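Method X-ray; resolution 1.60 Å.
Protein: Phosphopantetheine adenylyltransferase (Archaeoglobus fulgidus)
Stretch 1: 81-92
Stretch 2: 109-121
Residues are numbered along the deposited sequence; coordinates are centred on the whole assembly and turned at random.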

# COMPACT_ATOMS: atom_id res chain seq x y z
N LYS A 81 -11.96 14.35 -6.63
CA LYS A 81 -11.73 15.44 -5.68
C LYS A 81 -10.26 15.61 -5.28
O LYS A 81 -9.94 16.39 -4.39
CB LYS A 81 -12.52 15.20 -4.39
CG LYS A 81 -14.05 15.17 -4.52
CD LYS A 81 -14.65 15.11 -3.10
CE LYS A 81 -14.33 13.75 -2.34
NZ LYS A 81 -14.18 13.91 -0.83
N THR A 82 -9.37 14.88 -5.93
CA THR A 82 -8.01 14.79 -5.42
C THR A 82 -7.13 16.01 -5.66
O THR A 82 -6.03 16.06 -5.17
CB THR A 82 -7.27 13.56 -6.00
OG1 THR A 82 -7.15 13.73 -7.40
CG2 THR A 82 -7.99 12.24 -5.64
N LEU A 83 -7.62 17.02 -6.40
CA LEU A 83 -6.88 18.28 -6.51
C LEU A 83 -7.34 19.30 -5.50
O LEU A 83 -6.77 20.38 -5.41
CB LEU A 83 -7.02 18.87 -7.92
CG LEU A 83 -6.46 18.03 -9.05
CD1 LEU A 83 -6.59 18.74 -10.37
CD2 LEU A 83 -5.01 17.63 -8.77
N ASP A 84 -8.39 18.98 -4.76
CA ASP A 84 -9.07 19.93 -3.88
C ASP A 84 -8.91 19.47 -2.43
O ASP A 84 -8.34 20.18 -1.58
CB ASP A 84 -10.55 19.97 -4.31
CG ASP A 84 -11.26 21.22 -3.86
OD1 ASP A 84 -10.59 22.23 -3.56
OD2 ASP A 84 -12.51 21.16 -3.83
N VAL A 85 -9.34 18.25 -2.15
CA VAL A 85 -9.29 17.69 -0.80
C VAL A 85 -7.88 17.25 -0.48
O VAL A 85 -7.17 16.72 -1.36
CB VAL A 85 -10.25 16.49 -0.68
CG1 VAL A 85 -10.14 15.80 0.73
CG2 VAL A 85 -11.67 16.89 -1.01
N ASP A 86 -7.49 17.42 0.78
CA ASP A 86 -6.20 16.97 1.23
C ASP A 86 -6.42 15.55 1.74
O ASP A 86 -7.27 15.31 2.64
CB ASP A 86 -5.57 17.86 2.31
CG ASP A 86 -5.13 19.23 1.77
OD1 ASP A 86 -4.83 19.37 0.57
OD2 ASP A 86 -5.07 20.19 2.58
N PHE A 87 -5.76 14.62 1.07
CA PHE A 87 -5.71 13.22 1.47
C PHE A 87 -4.30 12.92 1.95
O PHE A 87 -3.31 13.45 1.40
CB PHE A 87 -6.02 12.30 0.27
CG PHE A 87 -7.42 12.39 -0.22
CD1 PHE A 87 -8.45 11.75 0.45
CD2 PHE A 87 -7.73 13.10 -1.38
CE1 PHE A 87 -9.76 11.84 0.01
CE2 PHE A 87 -9.03 13.18 -1.85
CZ PHE A 87 -10.05 12.55 -1.15
N GLU A 88 -4.19 12.04 2.94
CA GLU A 88 -2.88 11.56 3.36
C GLU A 88 -2.31 10.49 2.41
O GLU A 88 -1.13 10.52 2.07
CB GLU A 88 -2.95 11.02 4.78
CG GLU A 88 -1.61 10.63 5.35
CD GLU A 88 -1.65 10.40 6.87
OE1 GLU A 88 -2.68 10.74 7.52
OE2 GLU A 88 -0.66 9.89 7.42
N TYR A 89 -3.16 9.54 2.00
CA TYR A 89 -2.77 8.42 1.15
C TYR A 89 -3.76 8.35 -0.02
O TYR A 89 -4.96 8.60 0.15
CB TYR A 89 -2.86 7.09 1.93
CG TYR A 89 -1.80 6.94 3.00
CD1 TYR A 89 -0.46 6.85 2.67
CD2 TYR A 89 -2.15 6.88 4.35
CE1 TYR A 89 0.50 6.68 3.62
CE2 TYR A 89 -1.17 6.75 5.33
CZ TYR A 89 0.16 6.64 4.95
OH TYR A 89 1.20 6.48 5.87
N LEU A 90 -3.24 7.93 -1.17
CA LEU A 90 -4.02 7.63 -2.35
C LEU A 90 -3.65 6.21 -2.75
O LEU A 90 -2.48 5.94 -3.09
CB LEU A 90 -3.68 8.60 -3.48
CG LEU A 90 -4.28 8.38 -4.89
CD1 LEU A 90 -5.80 8.15 -4.93
CD2 LEU A 90 -3.82 9.53 -5.85
N VAL A 91 -4.61 5.31 -2.64
CA VAL A 91 -4.41 3.89 -2.87
C VAL A 91 -4.83 3.59 -4.30
O VAL A 91 -5.97 3.88 -4.69
CB VAL A 91 -5.23 3.00 -1.89
CG1 VAL A 91 -5.11 1.51 -2.32
CG2 VAL A 91 -4.71 3.23 -0.47
N VAL A 92 -3.90 3.01 -5.07
CA VAL A 92 -4.07 2.77 -6.49
C VAL A 92 -3.55 1.40 -6.90
O VAL A 92 -2.87 0.75 -6.16
CB VAL A 92 -3.36 3.88 -7.34
CG1 VAL A 92 -4.03 5.20 -7.08
CG2 VAL A 92 -1.89 3.94 -7.05
N GLU A 109 1.59 21.88 -8.99
CA GLU A 109 1.39 23.08 -9.80
C GLU A 109 0.39 24.05 -9.17
O GLU A 109 0.51 25.28 -9.34
CB GLU A 109 0.90 22.71 -11.21
CG GLU A 109 1.92 21.97 -12.03
CD GLU A 109 1.41 21.59 -13.41
OE1 GLU A 109 0.37 22.13 -13.86
OE2 GLU A 109 2.09 20.75 -14.06
N LEU A 110 -0.63 23.52 -8.51
CA LEU A 110 -1.70 24.31 -7.93
C LEU A 110 -1.36 24.89 -6.55
O LEU A 110 -2.00 25.86 -6.11
CB LEU A 110 -2.96 23.47 -7.79
CG LEU A 110 -3.60 23.06 -9.12
CD1 LEU A 110 -4.70 22.04 -8.81
CD2 LEU A 110 -4.11 24.28 -9.90
N GLY A 111 -0.34 24.33 -5.91
CA GLY A 111 0.08 24.75 -4.57
C GLY A 111 -0.56 23.95 -3.46
O GLY A 111 -0.86 24.49 -2.38
N LYS A 112 -0.78 22.66 -3.75
CA LYS A 112 -1.28 21.71 -2.75
C LYS A 112 -0.19 20.73 -2.37
O LYS A 112 0.63 20.33 -3.21
CB LYS A 112 -2.44 20.92 -3.36
CG LYS A 112 -3.57 21.73 -3.87
CD LYS A 112 -4.37 22.33 -2.76
CE LYS A 112 -5.27 21.30 -2.09
NZ LYS A 112 -5.87 21.83 -0.84
N ARG A 113 -0.19 20.29 -1.12
CA ARG A 113 0.81 19.30 -0.71
C ARG A 113 0.57 17.98 -1.41
O ARG A 113 -0.54 17.59 -1.62
CB ARG A 113 0.80 19.06 0.77
CG ARG A 113 -0.49 18.57 1.32
CD ARG A 113 -0.23 17.94 2.69
NE ARG A 113 -1.44 17.83 3.49
CZ ARG A 113 -2.05 18.86 4.07
NH1 ARG A 113 -1.60 20.10 3.92
NH2 ARG A 113 -3.15 18.66 4.79
N LYS A 114 1.64 17.28 -1.72
CA LYS A 114 1.52 16.00 -2.37
C LYS A 114 0.85 14.99 -1.43
O LYS A 114 0.85 15.13 -0.19
CB LYS A 114 2.89 15.54 -2.89
CG LYS A 114 3.31 16.27 -4.19
CD LYS A 114 4.68 15.84 -4.69
CE LYS A 114 5.06 16.46 -5.98
NZ LYS A 114 4.00 16.29 -7.04
N ILE A 115 0.20 14.01 -2.04
CA ILE A 115 -0.39 12.86 -1.34
C ILE A 115 0.58 11.68 -1.44
O ILE A 115 1.21 11.48 -2.47
CB ILE A 115 -1.74 12.46 -2.02
CG1 ILE A 115 -2.73 13.66 -2.15
CG2 ILE A 115 -2.40 11.28 -1.29
CD1 ILE A 115 -3.87 13.38 -3.05
N THR A 116 0.69 10.89 -0.38
CA THR A 116 1.51 9.66 -0.45
C THR A 116 0.78 8.60 -1.28
O THR A 116 -0.29 8.16 -0.89
CB THR A 116 1.88 9.13 0.94
OG1 THR A 116 2.67 10.12 1.60
CG2 THR A 116 2.71 7.85 0.81
N ILE A 117 1.39 8.18 -2.38
CA ILE A 117 0.81 7.16 -3.24
C ILE A 117 1.19 5.79 -2.73
O ILE A 117 2.39 5.48 -2.47
CB ILE A 117 1.25 7.32 -4.71
CG1 ILE A 117 0.84 8.71 -5.25
CG2 ILE A 117 0.69 6.21 -5.60
CD1 ILE A 117 1.42 9.08 -6.60
N VAL A 118 0.14 4.97 -2.61
CA VAL A 118 0.26 3.58 -2.17
C VAL A 118 -0.22 2.69 -3.31
O VAL A 118 -1.41 2.62 -3.59
CB VAL A 118 -0.54 3.33 -0.85
CG1 VAL A 118 -0.42 1.83 -0.44
CG2 VAL A 118 -0.10 4.33 0.22
N LYS A 119 0.73 2.07 -4.02
CA LYS A 119 0.41 1.28 -5.19
C LYS A 119 0.31 -0.16 -4.77
O LYS A 119 1.26 -0.75 -4.27
CB LYS A 119 1.52 1.40 -6.23
CG LYS A 119 1.21 0.69 -7.52
CD LYS A 119 2.46 0.68 -8.38
CE LYS A 119 2.23 -0.00 -9.71
NZ LYS A 119 3.32 -1.01 -9.98
N VAL A 120 -0.85 -0.73 -4.99
CA VAL A 120 -1.08 -2.14 -4.63
C VAL A 120 -1.00 -2.93 -5.93
O VAL A 120 -1.82 -2.73 -6.84
CB VAL A 120 -2.44 -2.29 -3.99
CG1 VAL A 120 -2.77 -3.77 -3.64
CG2 VAL A 120 -2.55 -1.33 -2.77
N ASP A 121 -0.01 -3.82 -6.03
CA ASP A 121 0.14 -4.68 -7.22
C ASP A 121 -0.86 -5.82 -7.07
O ASP A 121 -0.61 -6.86 -6.47
CB ASP A 121 1.56 -5.19 -7.36
CG ASP A 121 2.51 -4.19 -8.06
OD1 ASP A 121 2.14 -3.04 -8.38
OD2 ASP A 121 3.65 -4.61 -8.32
O HOH W 1 -8.30 23.30 -1.99
O HOH W 2 -6.03 20.17 5.06
O HOH W 3 -1.79 15.62 1.48
O HOH W 4 1.11 11.77 3.05

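Backbone hydrogen bonds form the main join. Strand 89-92 runs parallel to the strand that begins at Thr116, and the bonds follow the usual parallel ladder. Thr116 N donates to Glu88 O at 3.1 Å, and Leu90 N donates to Thr116 O at 3.0 Å. Val118 N then reaches Leu90 O at 2.8 Å, Val92 N reaches Val118 O at 2.9 Å, and Val120 N reaches Val92 O at 2.8 Å. Glu88 and Leu90 thus bracket Tyr89, which pairs with Thr116 without using its own N or O in this ladder. CA-H...O contacts supplement it, as from Tyr89 CA to Thr116 O at 3.2 Å.

Apolar side chains pack on both faces of this pair of strands. Tyr89, Val91, Thr116 and Val118 share one face. There Tyr89 CD1 lies 3.5 Å from Val118 CG2, and Val91 CG1 lies 3.8 Å from Val120 CG2. Leu90, Val92, Ile117 and Lys119 point to the other face, where Val92 CG2 meets Ile117 CG2 at 3.7 Å. The branched valines and isoleucine suit extended backbone and fill buried space close to the strands.

Ile115 precedes its strand and has the largest area covered by the other stretch. Its CG2 is 3.7 Å from Leu90 CB and 4.1 Å from Phe87 CB. Its CD1 sits at the edge of the Phe87 ring. With chi1 m and chi2 t, the chain extends CD1 to within 4.0 Å of Thr82 O. An aliphatic residue suits this buried site. Farther out, Leu83 CB touches Leu110 CD1 at 4.0 Å.

Charged groups join the loops. Asp86 points toward the second stretch and meets two basic residues. Its OD1 accepts a hydrogen bond from Lys112 NZ at 3.0 Å, within a salt bridge. The lysine has chi1, chi2 and chi3 all m, a folded path that also lets NZ donate to Asp84 O at 3.1 Å. Asp86 OD2 forms a salt bridge with Arg113 NH2 at 3.3 Å. This oxygen lies over a face of the guanidinium, so the attraction is one of charge, with no N-H directed at it.

Water fills gaps between the stretches. Water 1 donates to Asp84 OD1 and accepts from Lys112 NZ. Water 2 donates to Asp86 OD2 and accepts a weak bond from Arg113 NH2. Water 3 links the carbonyls of Phe87 and Lys114. Water 4 donates to Glu88 O and also bonds Thr116 OG1, giving the buried threonine hydroxyl a polar partner.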